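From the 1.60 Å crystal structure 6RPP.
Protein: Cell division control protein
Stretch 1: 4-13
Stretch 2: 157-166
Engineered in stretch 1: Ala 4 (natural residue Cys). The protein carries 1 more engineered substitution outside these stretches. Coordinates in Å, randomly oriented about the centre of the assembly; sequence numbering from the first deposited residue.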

ATOM      1  N   ALA A   4      -6.376  -2.875  -0.347  1.00 20.05           N
ATOM      2  CA  ALA A   4      -5.688  -2.742   0.937  1.00 17.03           C
ATOM      3  C   ALA A   4      -4.558  -3.765   1.043  1.00 20.97           C
ATOM      4  O   ALA A   4      -4.380  -4.617   0.155  1.00 18.09           O
ATOM      5  N   VAL A   5      -3.784  -3.669   2.138  1.00 18.38           N
ATOM      6  CA  VAL A   5      -2.581  -4.477   2.301  1.00 17.14           C
ATOM      7  C   VAL A   5      -2.555  -5.119   3.701  1.00 18.18           C
ATOM      8  O   VAL A   5      -3.264  -4.716   4.622  1.00 17.96           O
ATOM      9  N   ASP A   6      -1.711  -6.145   3.856  1.00 14.95           N
ATOM     10  CA  ASP A   6      -1.492  -6.850   5.134  1.00 15.43           C
ATOM     11  C   ASP A   6      -0.857  -5.948   6.225  1.00 14.90           C
ATOM     12  O   ASP A   6      -0.027  -5.081   5.935  1.00 17.92           O
ATOM     13  N   TYR A   7      -1.321  -6.189   7.460  1.00 15.66           N
ATOM     14  CA  TYR A   7      -0.817  -5.556   8.688  1.00 16.27           C
ATOM     15  C   TYR A   7       0.685  -5.305   8.662  1.00 20.65           C
ATOM     16  O   TYR A   7       1.163  -4.216   9.068  1.00 16.16           O
ATOM     17  N   GLU A   8       1.447  -6.297   8.213  1.00 16.05           N
ATOM     18  CA  GLU A   8       2.909  -6.275   8.420  1.00 15.95           C
ATOM     19  C   GLU A   8       3.638  -5.505   7.329  1.00 17.02           C
ATOM     20  O   GLU A   8       4.883  -5.416   7.393  1.00 18.36           O
ATOM     21  N   THR A   9       2.927  -5.018   6.300  1.00 17.49           N
ATOM     22  CA  THR A   9       3.537  -4.151   5.287  1.00 16.40           C
ATOM     23  C   THR A   9       4.163  -2.962   6.009  1.00 19.10           C
ATOM     24  O   THR A   9       3.470  -2.291   6.760  1.00 17.93           O
ATOM     25  N   GLU A  10       5.485  -2.732   5.841  1.00 17.03           N
ATOM     26  CA  GLU A  10       6.168  -1.704   6.621  1.00 15.34           C
ATOM     27  C   GLU A  10       6.295  -0.396   5.837  1.00 17.24           C
ATOM     28  O   GLU A  10       6.957  -0.339   4.789  1.00 15.92           O
ATOM     29  N   VAL A  11       5.646   0.650   6.337  1.00 14.85           N
ATOM     30  CA  VAL A  11       5.636   1.974   5.710  1.00 14.17           C
ATOM     31  C   VAL A  11       6.905   2.707   6.083  1.00 19.32           C
ATOM     32  O   VAL A  11       7.250   2.790   7.270  1.00 17.76           O
ATOM     33  N   VAL A  12       7.605   3.244   5.078  1.00 16.19           N
ATOM     34  CA  VAL A  12       8.759   4.107   5.336  1.00 21.75           C
ATOM     35  C   VAL A  12       8.289   5.506   5.736  1.00 20.25           C
ATOM     36  O   VAL A  12       7.596   6.210   4.989  1.00 20.18           O
ATOM     37  N   LEU A  13       8.590   5.899   6.961  1.00 21.50           N
ATOM     38  CA  LEU A  13       8.239   7.225   7.428  1.00 25.75           C
ATOM     39  C   LEU A  13       9.336   8.223   7.057  1.00 20.05           C
ATOM     40  O   LEU A  13      10.524   7.886   7.012  1.00 27.17           O
ATOM     41  N   ASN A 157       0.021   7.235  -3.332  1.00 16.33           N
ATOM     42  CA  ASN A 157       0.877   6.109  -3.090  1.00 15.72           C
ATOM     43  C   ASN A 157       1.803   6.444  -1.939  1.00 16.06           C
ATOM     44  O   ASN A 157       2.006   7.623  -1.616  1.00 19.11           O
ATOM     45  N   PHE A 158       2.369   5.383  -1.347  1.00 17.84           N
ATOM     46  CA  PHE A 158       3.383   5.492  -0.287  1.00 15.47           C
ATOM     47  C   PHE A 158       4.340   4.333  -0.433  1.00 19.15           C
ATOM     48  O   PHE A 158       3.959   3.247  -0.890  1.00 16.65           O
ATOM     49  N   LEU A 159       5.597   4.579  -0.054  1.00 16.16           N
ATOM     50  CA  LEU A 159       6.630   3.531  -0.077  1.00 17.47           C
ATOM     51  C   LEU A 159       6.474   2.563   1.076  1.00 15.75           C
ATOM     52  O   LEU A 159       6.478   2.964   2.254  1.00 17.12           O
ATOM     53  N   ALA A 160       6.371   1.262   0.756  1.00 13.62           N
ATOM     54  CA  ALA A 160       6.311   0.250   1.796  1.00 13.68           C
ATOM     55  C   ALA A 160       6.806  -1.059   1.197  1.00 15.53           C
ATOM     56  O   ALA A 160       6.483  -1.384   0.061  1.00 16.89           O
ATOM     57  N   ASN A 161       7.605  -1.778   1.988  1.00 17.03           N
ATOM     58  CA  ASN A 161       8.181  -3.074   1.536  1.00 15.25           C
ATOM     59  C   ASN A 161       8.981  -2.881   0.242  1.00 17.60           C
ATOM     60  O   ASN A 161       9.074  -3.807  -0.583  1.00 17.47           O
ATOM     61  N   GLY A 162       9.550  -1.681   0.059  1.00 15.63           N
ATOM     62  CA  GLY A 162      10.320  -1.361  -1.123  1.00 16.75           C
ATOM     63  C   GLY A 162       9.507  -1.151  -2.388  1.00 14.91           C
ATOM     64  O   GLY A 162      10.112  -1.060  -3.462  1.00 17.35           O
ATOM     65  N   ILE A 163       8.165  -1.063  -2.287  1.00 15.31           N
ATOM     66  CA  ILE A 163       7.258  -0.886  -3.415  1.00 15.00           C
ATOM     67  C   ILE A 163       6.500   0.428  -3.247  1.00 18.02           C
ATOM     68  O   ILE A 163       6.170   0.790  -2.129  1.00 17.00           O
ATOM     69  N   PHE A 164       6.230   1.171  -4.335  1.00 17.07           N
ATOM     70  CA  PHE A 164       5.366   2.348  -4.221  1.00 16.21           C
ATOM     71  C   PHE A 164       3.954   1.834  -4.333  1.00 20.05           C
ATOM     72  O   PHE A 164       3.471   1.548  -5.431  1.00 20.83           O
ATOM     73  N   VAL A 165       3.343   1.662  -3.168  1.00 17.53           N
ATOM     74  CA  VAL A 165       2.050   1.007  -2.990  1.00 18.15           C
ATOM     75  C   VAL A 165       0.960   2.022  -3.278  1.00 19.69           C
ATOM     76  O   VAL A 165       0.992   3.138  -2.726  1.00 18.90           O
ATOM     77  N   HIS A 166      -0.025   1.647  -4.107  1.00 18.64           N
ATOM     78  CA  HIS A 166      -1.112   2.578  -4.390  1.00 20.79           C
ATOM     79  C   HIS A 166      -1.980   2.748  -3.150  1.00 21.86           C
ATOM     80  O   HIS A 166      -2.153   1.814  -2.344  1.00 24.17           O
TER

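What holds the two backbones in register? Val 11 lies beside Ala 160 in a single beta bridge, their CA atoms 4.3 Å apart. Val 12 N donates to Leu 159 O at 3.1 Å, nearly straight, and Asn 161 N donates to Glu 10 O at 3.2 Å. The same Glu 10 O receives a CA-H...O contact from Ala 160 CA at 3.1 Å.

Which side chain adds to these backbone bonds? Asn 161, in the type I' turn from Ala 160 to Ile 163, has an m rotamer that brings its end nearer to stretch 1. Its OD1 accepts from Glu 10 N at 2.9 Å, so Asn 161 and Glu 10 are paired by two hydrogen bonds, one through the amide side chain and one through the backbone.

Where do the apolar side chains meet? Val 5 (m) and Val 165 (t) both point toward the opposing stretch, and Val 5 CG1 lies 4.0 Å from Val 165 CG1. Val 11 (t) points sideways, yet its CG2 reaches Phe 158 CE1 at 4.0 Å, meeting the ring obliquely; Phe 158 itself points toward stretch 1 with chi1 p. Thr 9 (m) sets CG2 3.6 Å from Ala 160 CB, while its OG1 donates to Asp 6 O at 2.7 Å within its own turn, leaving the methyl for the contact. Farther along, Val 12 (t) points toward stretch 2 and rests CG2 4.0 Å from CG of Leu 159 (t, p).

Do waters extend the contact? Water 1 accepts from Asn 161 ND2 at 3.0 Å and donates a weak bond to Glu 8 O, also at 3.0 Å, linking the two turns. The oxygen of water 2 lies 2.7 Å from Val 12 O and 2.8 Å from Leu 159 O, beside the direct Val 12 to Leu 159 bond.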

ATOM      1  CB  ALA A   4      -6.698  -2.902   2.098  1.00 20.34           C
ATOM      2  CB  VAL A   5      -1.291  -3.660   2.047  1.00 15.85           C
ATOM      3  CG1 VAL A   5      -1.359  -2.922   0.725  1.00 17.55           C
ATOM      4  CG2 VAL A   5      -1.051  -2.657   3.212  1.00 17.16           C
ATOM      5  CB  ASP A   6      -0.592  -8.056   4.779  1.00 19.71           C
ATOM      6  CG  ASP A   6      -0.215  -8.919   5.919  1.00 22.31           C
ATOM      7  OD1 ASP A   6       0.571  -8.531   6.805  1.00 20.66           O
ATOM      8  OD2 ASP A   6      -0.605 -10.104   5.912  1.00 23.82           O
ATOM      9  CB  TYR A   7      -1.165  -6.443   9.881  1.00 17.18           C
ATOM     10  CG  TYR A   7      -0.982  -5.800  11.237  1.00 17.83           C
ATOM     11  CD1 TYR A   7       0.273  -5.543  11.721  1.00 19.57           C
ATOM     12  CD2 TYR A   7      -2.073  -5.573  12.032  1.00 18.70           C
ATOM     13  CE1 TYR A   7       0.437  -4.979  12.975  1.00 19.61           C
ATOM     14  CE2 TYR A   7      -1.909  -5.042  13.309  1.00 21.52           C
ATOM     15  CZ  TYR A   7      -0.654  -4.716  13.725  1.00 23.12           C
ATOM     16  OH  TYR A   7      -0.496  -4.173  15.003  1.00 26.98           O
ATOM     17  CB  GLU A   8       3.478  -7.671   8.534  1.00 17.17           C
ATOM     18  CG  GLU A   8       2.995  -8.425   9.759  1.00 18.59           C
ATOM     19  CD  GLU A   8       3.610  -9.796   9.895  1.00 21.66           C
ATOM     20  OE1 GLU A   8       3.302 -10.686   9.055  1.00 24.28           O
ATOM     21  OE2 GLU A   8       4.396 -10.029  10.815  1.00 26.39           O
ATOM     22  CB  THR A   9       2.469  -3.665   4.323  1.00 20.19           C
ATOM     23  OG1 THR A   9       1.694  -4.809   3.860  1.00 17.41           O
ATOM     24  CG2 THR A   9       3.067  -2.941   3.113  1.00 20.17           C
ATOM     25  CB  GLU A  10       7.555  -2.207   7.049  1.00 19.03           C
ATOM     26  CG  GLU A  10       7.473  -3.372   8.020  1.00 22.50           C
ATOM     27  CD  GLU A  10       8.748  -3.723   8.768  1.00 28.67           C
ATOM     28  OE1 GLU A  10       9.829  -3.095   8.545  1.00 24.84           O
ATOM     29  OE2 GLU A  10       8.685  -4.696   9.594  1.00 28.73           O
ATOM     30  CB  VAL A  11       4.416   2.770   6.194  1.00 14.86           C
ATOM     31  CG1 VAL A  11       4.371   4.132   5.557  1.00 19.03           C
ATOM     32  CG2 VAL A  11       3.100   1.964   5.842  1.00 17.89           C
ATOM     33  CB  VAL A  12       9.687   4.129   4.118  1.00 17.36           C
ATOM     34  CG1 VAL A  12      10.943   4.989   4.396  1.00 21.91           C
ATOM     35  CG2 VAL A  12      10.106   2.748   3.756  1.00 20.10           C
ATOM     36  CB  LEU A  13       8.022   7.217   8.944  1.00 27.40           C
ATOM     37  CG  LEU A  13       6.906   6.283   9.384  1.00 27.07           C
ATOM     38  CD1 LEU A  13       6.886   6.167  10.922  1.00 31.75           C
ATOM     39  CD2 LEU A  13       5.572   6.720   8.857  1.00 28.01           C
ATOM     40  CB  ASN A 157       1.688   5.746  -4.367  1.00 18.98           C
ATOM     41  CG  ASN A 157       2.780   6.735  -4.710  1.00 19.82           C
ATOM     42  OD1 ASN A 157       3.910   6.530  -4.270  1.00 20.87           O
ATOM     43  ND2 ASN A 157       2.493   7.742  -5.536  1.00 19.27           N
ATOM     44  CB  PHE A 158       2.781   5.505   1.142  1.00 18.09           C
ATOM     45  CG  PHE A 158       1.865   4.328   1.411  1.00 16.87           C
ATOM     46  CD1 PHE A 158       2.366   3.121   1.931  1.00 18.13           C
ATOM     47  CD2 PHE A 158       0.485   4.407   1.152  1.00 17.68           C
ATOM     48  CE1 PHE A 158       1.593   2.018   2.168  1.00 19.64           C
ATOM     49  CE2 PHE A 158      -0.346   3.304   1.377  1.00 18.92           C
ATOM     50  CZ  PHE A 158       0.179   2.114   1.888  1.00 17.94           C
ATOM     51  CB  LEU A 159       7.996   4.191   0.001  1.00 20.09           C
ATOM     52  CG  LEU A 159       9.191   3.233  -0.060  1.00 17.75           C
ATOM     53  CD1 LEU A 159       9.221   2.398  -1.365  1.00 20.56           C
ATOM     54  CD2 LEU A 159      10.457   4.154   0.072  1.00 17.60           C
ATOM     55  CB  ALA A 160       4.861   0.117   2.321  1.00 18.42           C
ATOM     56  CB  ASN A 161       7.103  -4.137   1.362  1.00 15.31           C
ATOM     57  CG  ASN A 161       6.661  -4.752   2.668  1.00 19.05           C
ATOM     58  OD1 ASN A 161       6.827  -4.148   3.727  1.00 17.81           O
ATOM     59  ND2 ASN A 161       6.126  -5.957   2.613  1.00 17.57           N
ATOM     60  CB  ILE A 163       6.268  -2.072  -3.461  1.00 16.22           C
ATOM     61  CG1 ILE A 163       7.029  -3.396  -3.700  1.00 18.17           C
ATOM     62  CG2 ILE A 163       5.182  -1.865  -4.535  1.00 19.56           C
ATOM     63  CD1 ILE A 163       6.181  -4.635  -3.493  1.00 19.69           C
ATOM     64  CB  PHE A 164       5.753   3.356  -5.300  1.00 17.83           C
ATOM     65  CG  PHE A 164       7.043   4.025  -4.956  1.00 19.96           C
ATOM     66  CD1 PHE A 164       7.107   4.975  -3.957  1.00 21.20           C
ATOM     67  CD2 PHE A 164       8.201   3.625  -5.586  1.00 21.20           C
ATOM     68  CE1 PHE A 164       8.309   5.590  -3.619  1.00 21.63           C
ATOM     69  CE2 PHE A 164       9.411   4.214  -5.266  1.00 20.90           C
ATOM     70  CZ  PHE A 164       9.457   5.202  -4.274  1.00 20.55           C
ATOM     71  CB  VAL A 165       1.933   0.485  -1.553  1.00 17.94           C
ATOM     72  CG1 VAL A 165       0.600  -0.136  -1.337  1.00 21.84           C
ATOM     73  CG2 VAL A 165       3.065  -0.531  -1.278  1.00 19.49           C
ATOM     74  CB  HIS A 166      -1.949   2.098  -5.586  1.00 23.02           C
ATOM     75  CG  HIS A 166      -3.021   3.061  -5.988  1.00 19.93           C
ATOM     76  ND1 HIS A 166      -4.295   3.004  -5.451  1.00 24.45           N
ATOM     77  CD2 HIS A 166      -3.012   4.127  -6.826  1.00 23.22           C
ATOM     78  CE1 HIS A 166      -5.020   3.987  -5.947  1.00 22.12           C
ATOM     79  NE2 HIS A 166      -4.274   4.672  -6.795  1.00 27.75           N
TER
HETATM   80  O   HOH W   1       5.625  -7.319   5.218  1.00 30.86           O
HETATM   81  O   HOH W   2       6.339   5.753   2.695  1.00 18.67           O